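Local coordinates for fatty acid synthase 1, isoform A (Drosophila melanogaster, PDB 6FN6), which probably builds long-chain saturated fatty acids from acetyl-CoA and malonyl-CoA with NADPH, this chain being its modifying region of dehydratase, enoylreductase and ketoreductase domains, at residues 691-699 and 719-727; 797-808 and 824-834. All coordinates share one frame; numbering follows the deposited sequence.

Contact 1: residues 691-699 and 719-727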
loop_
_atom_site.group_PDB
_atom_site.type_symbol
_atom_site.label_atom_id
_atom_site.label_comp_id
_atom_site.label_asym_id
_atom_site.label_seq_id
_atom_site.Cartn_x
_atom_site.Cartn_y
_atom_site.Cartn_z
ATOM N N VAL A 691 20.391 19.714 -3.100
ATOM C CA VAL A 691 20.573 18.280 -3.296
ATOM C C VAL A 691 21.243 17.644 -2.082
ATOM O O VAL A 691 20.916 16.520 -1.714
ATOM C CB VAL A 691 21.382 17.982 -4.581
ATOM C CG1 VAL A 691 20.592 18.395 -5.813
ATOM C CG2 VAL A 691 22.745 18.670 -4.547
ATOM N N TYR A 692 22.164 18.362 -1.448
ATOM C CA TYR A 692 22.891 17.805 -0.314
ATOM C C TYR A 692 22.104 17.924 0.984
ATOM O O TYR A 692 22.163 17.033 1.830
ATOM C CB TYR A 692 24.255 18.474 -0.166
ATOM C CG TYR A 692 25.302 17.866 -1.067
ATOM C CD1 TYR A 692 25.898 16.656 -0.742
ATOM C CD2 TYR A 692 25.691 18.492 -2.241
ATOM C CE1 TYR A 692 26.851 16.086 -1.562
ATOM C CE2 TYR A 692 26.646 17.932 -3.068
ATOM C CZ TYR A 692 27.224 16.730 -2.723
ATOM O OH TYR A 692 28.178 16.169 -3.543
ATOM N N SER A 693 21.370 19.018 1.150
ATOM C CA SER A 693 20.462 19.136 2.283
ATOM C C SER A 693 19.437 18.010 2.224
ATOM O O SER A 693 19.040 17.458 3.251
ATOM C CB SER A 693 19.766 20.496 2.290
ATOM O OG SER A 693 20.706 21.539 2.473
ATOM N N THR A 694 19.017 17.673 1.009
ATOM C CA THR A 694 18.073 16.588 0.792
ATOM C C THR A 694 18.709 15.250 1.154
ATOM O O THR A 694 18.122 14.445 1.880
ATOM C CB THR A 694 17.598 16.547 -0.672
ATOM O OG1 THR A 694 17.034 17.813 -1.028
ATOM C CG2 THR A 694 16.555 15.454 -0.877
ATOM N N VAL A 695 19.912 15.021 0.639
ATOM C CA VAL A 695 20.604 13.754 0.828
ATOM C C VAL A 695 20.832 13.495 2.310
ATOM O O VAL A 695 20.641 12.378 2.792
ATOM C CB VAL A 695 21.935 13.735 0.045
ATOM C CG1 VAL A 695 22.884 12.678 0.597
ATOM C CG2 VAL A 695 21.682 13.482 -1.425
ATOM N N TYR A 696 21.227 14.534 3.035
ATOM C CA TYR A 696 21.562 14.381 4.442
ATOM C C TYR A 696 20.317 14.229 5.307
ATOM O O TYR A 696 20.322 13.472 6.277
ATOM C CB TYR A 696 22.396 15.569 4.918
ATOM C CG TYR A 696 23.876 15.389 4.674
ATOM C CD1 TYR A 696 24.627 14.521 5.456
ATOM C CD2 TYR A 696 24.523 16.084 3.660
ATOM C CE1 TYR A 696 25.980 14.349 5.238
ATOM C CE2 TYR A 696 25.879 15.917 3.434
ATOM C CZ TYR A 696 26.600 15.048 4.227
ATOM O OH TYR A 696 27.948 14.878 4.008
ATOM N N TYR A 697 19.244 14.929 4.956
ATOM C CA TYR A 697 18.013 14.829 5.730
ATOM C C TYR A 697 17.370 13.458 5.534
ATOM O O TYR A 697 16.651 12.967 6.405
ATOM C CB TYR A 697 17.020 15.925 5.338
ATOM C CG TYR A 697 15.700 15.786 6.061
ATOM C CD1 TYR A 697 15.613 16.006 7.429
ATOM C CD2 TYR A 697 14.549 15.406 5.385
ATOM C CE1 TYR A 697 14.417 15.870 8.100
ATOM C CE2 TYR A 697 13.345 15.266 6.052
ATOM C CZ TYR A 697 13.286 15.498 7.410
ATOM O OH TYR A 697 12.097 15.360 8.087
ATOM N N ALA A 698 17.629 12.849 4.382
ATOM C CA ALA A 698 17.032 11.564 4.040
ATOM C C ALA A 698 17.874 10.395 4.549
ATOM O O ALA A 698 17.366 9.508 5.236
ATOM C CB ALA A 698 16.842 11.457 2.529
ATOM N N LEU A 699 19.158 10.400 4.203
ATOM C CA LEU A 699 20.033 9.266 4.484
ATOM C C LEU A 699 20.536 9.229 5.930
ATOM O O LEU A 699 20.630 8.156 6.527
ATOM C CB LEU A 699 21.235 9.281 3.534
ATOM C CG LEU A 699 20.956 9.296 2.027
ATOM C CD1 LEU A 699 22.245 9.057 1.257
ATOM C CD2 LEU A 699 19.893 8.281 1.628
ATOM N N GLY A 719 20.844 15.089 -9.988
ATOM C CA GLY A 719 21.269 16.003 -8.947
ATOM C C GLY A 719 21.319 15.345 -7.581
ATOM O O GLY A 719 22.350 15.353 -6.908
ATOM N N VAL A 720 20.194 14.766 -7.175
ATOM C CA VAL A 720 20.079 14.128 -5.870
ATOM C C VAL A 720 20.893 12.839 -5.839
ATOM O O VAL A 720 21.510 12.513 -4.827
ATOM C CB VAL A 720 18.603 13.856 -5.516
ATOM C CG1 VAL A 720 18.483 13.283 -4.114
ATOM C CG2 VAL A 720 17.783 15.129 -5.638
ATOM N N GLY A 721 20.878 12.098 -6.944
ATOM C CA GLY A 721 21.627 10.859 -7.041
ATOM C C GLY A 721 23.120 11.044 -6.831
ATOM O O GLY A 721 23.726 10.388 -5.981
ATOM N N GLN A 722 23.714 11.932 -7.622
ATOM C CA GLN A 722 25.137 12.235 -7.520
ATOM C C GLN A 722 25.520 12.630 -6.100
ATOM O O GLN A 722 26.534 12.175 -5.570
ATOM C CB GLN A 722 25.514 13.354 -8.495
ATOM C CG GLN A 722 25.729 12.874 -9.921
ATOM C CD GLN A 722 25.898 14.014 -10.905
ATOM O OE1 GLN A 722 26.913 14.709 -10.898
ATOM N NE2 GLN A 722 24.911 14.197 -11.772
ATOM N N ALA A 723 24.707 13.481 -5.486
ATOM C CA ALA A 723 24.970 13.917 -4.123
ATOM C C ALA A 723 24.827 12.741 -3.169
ATOM O O ALA A 723 25.597 12.605 -2.220
ATOM C CB ALA A 723 24.030 15.044 -3.731
ATOM N N ALA A 724 23.838 11.891 -3.427
ATOM C CA ALA A 724 23.591 10.723 -2.590
ATOM C C ALA A 724 24.737 9.717 -2.678
ATOM O O ALA A 724 25.212 9.218 -1.658
ATOM C CB ALA A 724 22.284 10.063 -2.985
ATOM N N ILE A 725 25.176 9.427 -3.899
ATOM C CA ILE A 725 26.247 8.459 -4.124
ATOM C C ILE A 725 27.527 8.918 -3.432
ATOM O O ILE A 725 28.227 8.124 -2.810
ATOM C CB ILE A 725 26.484 8.237 -5.633
ATOM C CG1 ILE A 725 25.235 7.640 -6.288
ATOM C CG2 ILE A 725 27.685 7.318 -5.862
ATOM C CD1 ILE A 725 25.256 7.676 -7.808
ATOM N N SER A 726 27.831 10.205 -3.550
ATOM C CA SER A 726 29.044 10.766 -2.968
ATOM C C SER A 726 29.058 10.609 -1.451
ATOM O O SER A 726 30.034 10.133 -0.879
ATOM C CB SER A 726 29.179 12.245 -3.345
ATOM O OG SER A 726 30.379 12.799 -2.832
ATOM N N VAL A 727 27.973 11.014 -0.802
ATOM C CA VAL A 727 27.891 10.948 0.652
ATOM C C VAL A 727 27.885 9.493 1.109
ATOM O O VAL A 727 28.600 9.126 2.040
ATOM C CB VAL A 727 26.648 11.697 1.179
ATOM C CG1 VAL A 727 26.563 11.604 2.697
ATOM C CG2 VAL A 727 26.684 13.152 0.751
#

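Contact 2: residues 797-808 and 824-834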
loop_
_atom_site.group_PDB
_atom_site.type_symbol
_atom_site.label_atom_id
_atom_site.label_comp_id
_atom_site.label_asym_id
_atom_site.label_seq_id
_atom_site.Cartn_x
_atom_site.Cartn_y
_atom_site.Cartn_z
ATOM N N ILE A 797 10.469 -1.663 -3.749
ATOM C CA ILE A 797 10.030 -2.202 -2.469
ATOM C C ILE A 797 10.544 -3.628 -2.317
ATOM O O ILE A 797 11.045 -4.012 -1.260
ATOM C CB ILE A 797 8.492 -2.138 -2.345
ATOM C CG1 ILE A 797 8.029 -0.690 -2.165
ATOM C CG2 ILE A 797 7.990 -3.022 -1.204
ATOM C CD1 ILE A 797 8.364 -0.082 -0.814
ATOM N N ARG A 798 10.425 -4.409 -3.386
ATOM C CA ARG A 798 10.859 -5.799 -3.373
ATOM C C ARG A 798 12.371 -5.914 -3.173
ATOM O O ARG A 798 12.876 -6.988 -2.848
ATOM C CB ARG A 798 10.445 -6.502 -4.668
ATOM C CG ARG A 798 8.939 -6.559 -4.892
ATOM C CD ARG A 798 8.593 -7.248 -6.203
ATOM N NE ARG A 798 7.352 -6.736 -6.789
ATOM C CZ ARG A 798 7.269 -6.060 -7.934
ATOM N NH1 ARG A 798 8.351 -5.799 -8.661
ATOM N NH2 ARG A 798 6.085 -5.648 -8.365
ATOM N N CYS A 799 13.093 -4.815 -3.381
ATOM C CA CYS A 799 14.540 -4.803 -3.173
ATOM C C CYS A 799 14.912 -4.597 -1.706
ATOM O O CYS A 799 16.071 -4.759 -1.323
ATOM C CB CYS A 799 15.196 -3.707 -4.016
ATOM S SG CYS A 799 15.235 -4.045 -5.784
ATOM N N LEU A 800 13.929 -4.235 -0.889
ATOM C CA LEU A 800 14.187 -3.938 0.513
ATOM C C LEU A 800 14.352 -5.206 1.347
ATOM O O LEU A 800 13.487 -6.086 1.347
ATOM C CB LEU A 800 13.063 -3.080 1.087
ATOM C CG LEU A 800 13.396 -2.295 2.357
ATOM C CD1 LEU A 800 14.534 -1.315 2.124
ATOM C CD2 LEU A 800 12.173 -1.565 2.871
ATOM N N GLY A 801 15.476 -5.290 2.051
ATOM C CA GLY A 801 15.776 -6.428 2.901
ATOM C C GLY A 801 15.350 -6.202 4.339
ATOM O O GLY A 801 14.795 -5.155 4.671
ATOM N N LEU A 802 15.604 -7.193 5.189
ATOM C CA LEU A 802 15.213 -7.131 6.595
ATOM C C LEU A 802 15.696 -5.847 7.264
ATOM O O LEU A 802 16.813 -5.390 7.028
ATOM C CB LEU A 802 15.759 -8.348 7.348
ATOM C CG LEU A 802 15.172 -9.701 6.930
ATOM C CD1 LEU A 802 15.998 -10.856 7.482
ATOM C CD2 LEU A 802 13.720 -9.819 7.377
ATOM N N ASN A 803 14.832 -5.269 8.094
ATOM C CA ASN A 803 15.126 -4.023 8.798
ATOM C C ASN A 803 15.362 -2.853 7.846
ATOM O O ASN A 803 15.883 -1.817 8.253
ATOM C CB ASN A 803 16.344 -4.199 9.704
ATOM C CG ASN A 803 16.158 -5.310 10.716
ATOM O OD1 ASN A 803 15.054 -5.533 11.210
ATOM N ND2 ASN A 803 17.237 -6.021 11.021
ATOM N N GLY A 804 14.970 -3.011 6.587
ATOM C CA GLY A 804 15.188 -1.975 5.593
ATOM C C GLY A 804 14.453 -0.679 5.885
ATOM O O GLY A 804 13.529 -0.640 6.699
ATOM N N ARG A 805 14.867 0.393 5.214
ATOM C CA ARG A 805 14.266 1.706 5.421
ATOM C C ARG A 805 14.079 2.434 4.086
ATOM O O ARG A 805 15.041 2.900 3.475
ATOM C CB ARG A 805 15.126 2.535 6.380
ATOM C CG ARG A 805 15.230 1.918 7.768
ATOM C CD ARG A 805 16.228 2.638 8.662
ATOM N NE ARG A 805 17.598 2.591 8.157
ATOM C CZ ARG A 805 18.360 1.502 8.151
ATOM N NH1 ARG A 805 17.887 0.353 8.610
ATOM N NH2 ARG A 805 19.597 1.560 7.677
ATOM N N PHE A 806 12.828 2.526 3.646
ATOM C CA PHE A 806 12.508 3.117 2.352
ATOM C C PHE A 806 12.403 4.633 2.464
ATOM O O PHE A 806 11.702 5.159 3.328
ATOM C CB PHE A 806 11.200 2.534 1.817
ATOM C CG PHE A 806 11.044 2.654 0.329
ATOM C CD1 PHE A 806 10.482 3.785 -0.239
ATOM C CD2 PHE A 806 11.452 1.626 -0.503
ATOM C CE1 PHE A 806 10.333 3.889 -1.609
ATOM C CE2 PHE A 806 11.306 1.725 -1.874
ATOM C CZ PHE A 806 10.745 2.857 -2.427
ATOM N N LEU A 807 13.098 5.327 1.571
ATOM C CA LEU A 807 13.169 6.782 1.609
ATOM C C LEU A 807 12.605 7.373 0.325
ATOM O O LEU A 807 13.292 7.427 -0.696
ATOM C CB LEU A 807 14.615 7.233 1.810
ATOM C CG LEU A 807 15.353 6.543 2.958
ATOM C CD1 LEU A 807 16.830 6.898 2.940
ATOM C CD2 LEU A 807 14.728 6.911 4.292
ATOM N N GLU A 808 11.350 7.811 0.375
ATOM C CA GLU A 808 10.687 8.334 -0.814
ATOM C C GLU A 808 10.917 9.837 -0.942
ATOM O O GLU A 808 10.638 10.599 -0.017
ATOM C CB GLU A 808 9.187 8.032 -0.772
ATOM C CG GLU A 808 8.438 8.429 -2.034
ATOM C CD GLU A 808 8.976 7.741 -3.275
ATOM O OE1 GLU A 808 9.224 6.519 -3.217
ATOM O OE2 GLU A 808 9.157 8.420 -4.307
ATOM N N VAL A 824 5.383 -5.656 3.170
ATOM C CA VAL A 824 6.761 -5.187 3.277
ATOM C C VAL A 824 7.140 -4.869 4.719
ATOM O O VAL A 824 8.312 -4.944 5.092
ATOM C CB VAL A 824 6.987 -3.947 2.386
ATOM C CG1 VAL A 824 6.108 -2.790 2.846
ATOM C CG2 VAL A 824 8.459 -3.542 2.391
ATOM N N PHE A 825 6.148 -4.498 5.522
ATOM C CA PHE A 825 6.399 -4.080 6.895
ATOM C C PHE A 825 6.579 -5.271 7.838
ATOM O O PHE A 825 6.983 -5.102 8.989
ATOM C CB PHE A 825 5.269 -3.168 7.376
ATOM C CG PHE A 825 5.188 -1.866 6.625
ATOM C CD1 PHE A 825 6.225 -0.948 6.691
ATOM C CD2 PHE A 825 4.081 -1.560 5.848
ATOM C CE1 PHE A 825 6.158 0.252 5.999
ATOM C CE2 PHE A 825 4.009 -0.362 5.154
ATOM C CZ PHE A 825 5.049 0.544 5.229
ATOM N N LEU A 826 6.280 -6.474 7.353
ATOM C CA LEU A 826 6.577 -7.686 8.114
ATOM C C LEU A 826 8.079 -7.820 8.344
ATOM O O LEU A 826 8.512 -8.466 9.297
ATOM C CB LEU A 826 6.048 -8.931 7.397
ATOM C CG LEU A 826 4.546 -9.195 7.510
ATOM C CD1 LEU A 826 4.100 -10.253 6.509
ATOM C CD2 LEU A 826 4.188 -9.612 8.926
ATOM N N LYS A 827 8.870 -7.203 7.469
ATOM C CA LYS A 827 10.326 -7.308 7.534
ATOM C C LYS A 827 10.937 -6.304 8.515
ATOM O O LYS A 827 12.136 -6.030 8.464
ATOM C CB LYS A 827 10.936 -7.107 6.144
ATOM C CG LYS A 827 10.400 -8.054 5.081
ATOM C CD LYS A 827 11.098 -7.835 3.747
ATOM C CE LYS A 827 10.511 -8.711 2.650
ATOM N NZ LYS A 827 11.193 -8.495 1.342
ATOM N N ASN A 828 10.111 -5.757 9.401
ATOM C CA ASN A 828 10.580 -4.798 10.398
ATOM C C ASN A 828 11.119 -3.553 9.706
ATOM O O ASN A 828 12.122 -2.978 10.131
ATOM C CB ASN A 828 11.667 -5.416 11.277
ATOM C CG ASN A 828 11.821 -4.702 12.607
ATOM O OD1 ASN A 828 10.837 -4.308 13.231
ATOM N ND2 ASN A 828 13.063 -4.505 13.030
ATOM N N THR A 829 10.438 -3.133 8.644
ATOM C CA THR A 829 10.919 -2.036 7.813
ATOM C C THR A 829 10.260 -0.711 8.171
ATOM O O THR A 829 9.355 -0.655 9.006
ATOM C CB THR A 829 10.668 -2.328 6.322
ATOM O OG1 THR A 829 9.311 -2.748 6.134
ATOM C CG2 THR A 829 11.605 -3.405 5.824
ATOM N N SER A 830 10.738 0.356 7.538
ATOM C CA SER A 830 10.154 1.679 7.701
ATOM C C SER A 830 9.971 2.335 6.342
ATOM O O SER A 830 10.833 2.224 5.471
ATOM C CB SER A 830 11.035 2.555 8.593
ATOM O OG SER A 830 11.460 1.847 9.741
ATOM N N PHE A 831 8.846 3.014 6.162
ATOM C CA PHE A 831 8.631 3.817 4.967
ATOM C C PHE A 831 8.641 5.291 5.361
ATOM O O PHE A 831 7.905 5.702 6.256
ATOM C CB PHE A 831 7.314 3.446 4.287
ATOM C CG PHE A 831 7.221 3.909 2.861
ATOM C CD1 PHE A 831 6.943 5.233 2.562
ATOM C CD2 PHE A 831 7.418 3.019 1.819
ATOM C CE1 PHE A 831 6.862 5.658 1.254
ATOM C CE2 PHE A 831 7.337 3.439 0.507
ATOM C CZ PHE A 831 7.062 4.761 0.226
ATOM N N HIS A 832 9.490 6.073 4.702
ATOM C CA HIS A 832 9.649 7.487 5.035
ATOM C C HIS A 832 9.252 8.411 3.895
ATOM O O HIS A 832 9.905 8.439 2.850
ATOM C CB HIS A 832 11.096 7.777 5.425
ATOM C CG HIS A 832 11.492 7.192 6.742
ATOM N ND1 HIS A 832 11.299 7.849 7.937
ATOM C CD2 HIS A 832 12.062 6.003 7.053
ATOM C CE1 HIS A 832 11.741 7.096 8.927
ATOM N NE2 HIS A 832 12.207 5.969 8.418
ATOM N N GLY A 833 8.185 9.173 4.105
ATOM C CA GLY A 833 7.861 10.277 3.222
ATOM C C GLY A 833 8.769 11.444 3.553
ATOM O O GLY A 833 8.738 11.962 4.669
ATOM N N ILE A 834 9.580 11.860 2.587
ATOM C CA ILE A 834 10.594 12.879 2.832
ATOM C C ILE A 834 10.326 14.126 2.003
ATOM O O ILE A 834 10.511 14.132 0.786
ATOM C CB ILE A 834 11.999 12.321 2.556
ATOM C CG1 ILE A 834 12.319 11.203 3.549
ATOM C CG2 ILE A 834 13.053 13.424 2.639
ATOM C CD1 ILE A 834 13.373 10.252 3.069
#

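Contact 1: residues 691-699 and 719-727
Val695 is the knob at the centre of this helix pair, its side chain seated in the hole formed by Val720, Ala723, Ala724 and Val727. Its CG2 dips to the opposing backbone, 3.5 Å from Val720 O, and also meets Ala723 CB at 3.6 Å. CG1, placed opposite the backbone N by a chi1 of 160°, reaches tip to tip toward Val727 CG2. Small residues suit the receiving side: the methyls of Ala723 and Ala724 leave room for a branched valine between segments whose axes approach to 8.7 Å.

One turn earlier, Val691 lays CG1 against the backbone of Gly719, 3.6 Å from Gly719 C. A side chain on Gly719 would probably come close to this methyl. Tyr692 swings its ring over Ala723, whose CB stands 3.7 Å from the ring centroid in a CH-pi contact almost on the ring normal. Val727 CG2 meets the same ring at its edge, while Val727 CG1 lies 3.8 Å from Tyr696 CZ.

No hydrogen bond joins segments 691-699 and 719-727, and the polar ends are satisfied farther out. The hydroxyl of Tyr692 bonds to Val864 O and that of Ser726 to Ala862 O, tying both helices to the loop after helix 844-860; that helix packs on Tyr696.

The two segments cross at -54°. Helix 719-731 carries Gly721, which fits the last glycine of a GxGxxG pattern, and the arrangement is consistent with the packing around the first helix of a Rossmann-type nucleotide-binding domain, as in zinc-binding dehydrogenase relatives.

Contact 2: residues 797-808 and 824-834
The rings of Phe806 and Phe831 lie side by side, planes 13° apart but slid so far that they barely overlap, centroids 4.8 Å apart. Both hold CG anti to the backbone N (chi1 -158° and -162°), which points the rings the same way. Ile797 CD1 rests over a face of Phe806, toward its rim, and touches Phe831 at the edge, 3.9 Å from Phe831 CE2. Glu808 OE1, bonded to Asn786, sits at the edge of Phe806. An alanine in place of Phe831 would probably open a gap beside Phe806 and take from Ile797 CD1 the ring edge, though not the Phe806 face, that it touches.

Backbone bonds alternate between the parallel strands, from Ser830 N to Gly804 O through Phe806 N to Ser830 O and onward to Ile834 N. Before them, Asn803 N bonds Lys827 O, and Asn828 ND2 donates to Asn803 OD1 at 2.9 Å. Gly804 suits its place because a CB would clash with Leu800.

Phe831 also meets Phe825 of the second subunit, and residues 830-832 of this chain pair antiparallel with a strand of that subunit. Strands 804-808 and 830-833 are the last two of the six-stranded parallel Rossmann-type sheet, which continues across the dimer interface.

In the fold
From the N terminus, the chain leaves helix 689-702, forms strand 710-713 and enters helix 719-731, where contact 1 closes its loop. Only later, after strands 734-739, 760-762 and 781-786, does it reach contact 2, which closes a second loop through helix 812-816 and strand 819-821. The two loops follow in series, neither nesting nor crossing. Their centres lie about 19 Å apart, yet they touch: Leu807 packs on Ala698 and Leu699, and Ile834 on Tyr697 and Ala698. Helix 689-702 thus bridges helix 719-731 and the end of the parallel sheet. Tyr697 also bonds Asn828 of the second subunit, linking this helix to the dimer interface.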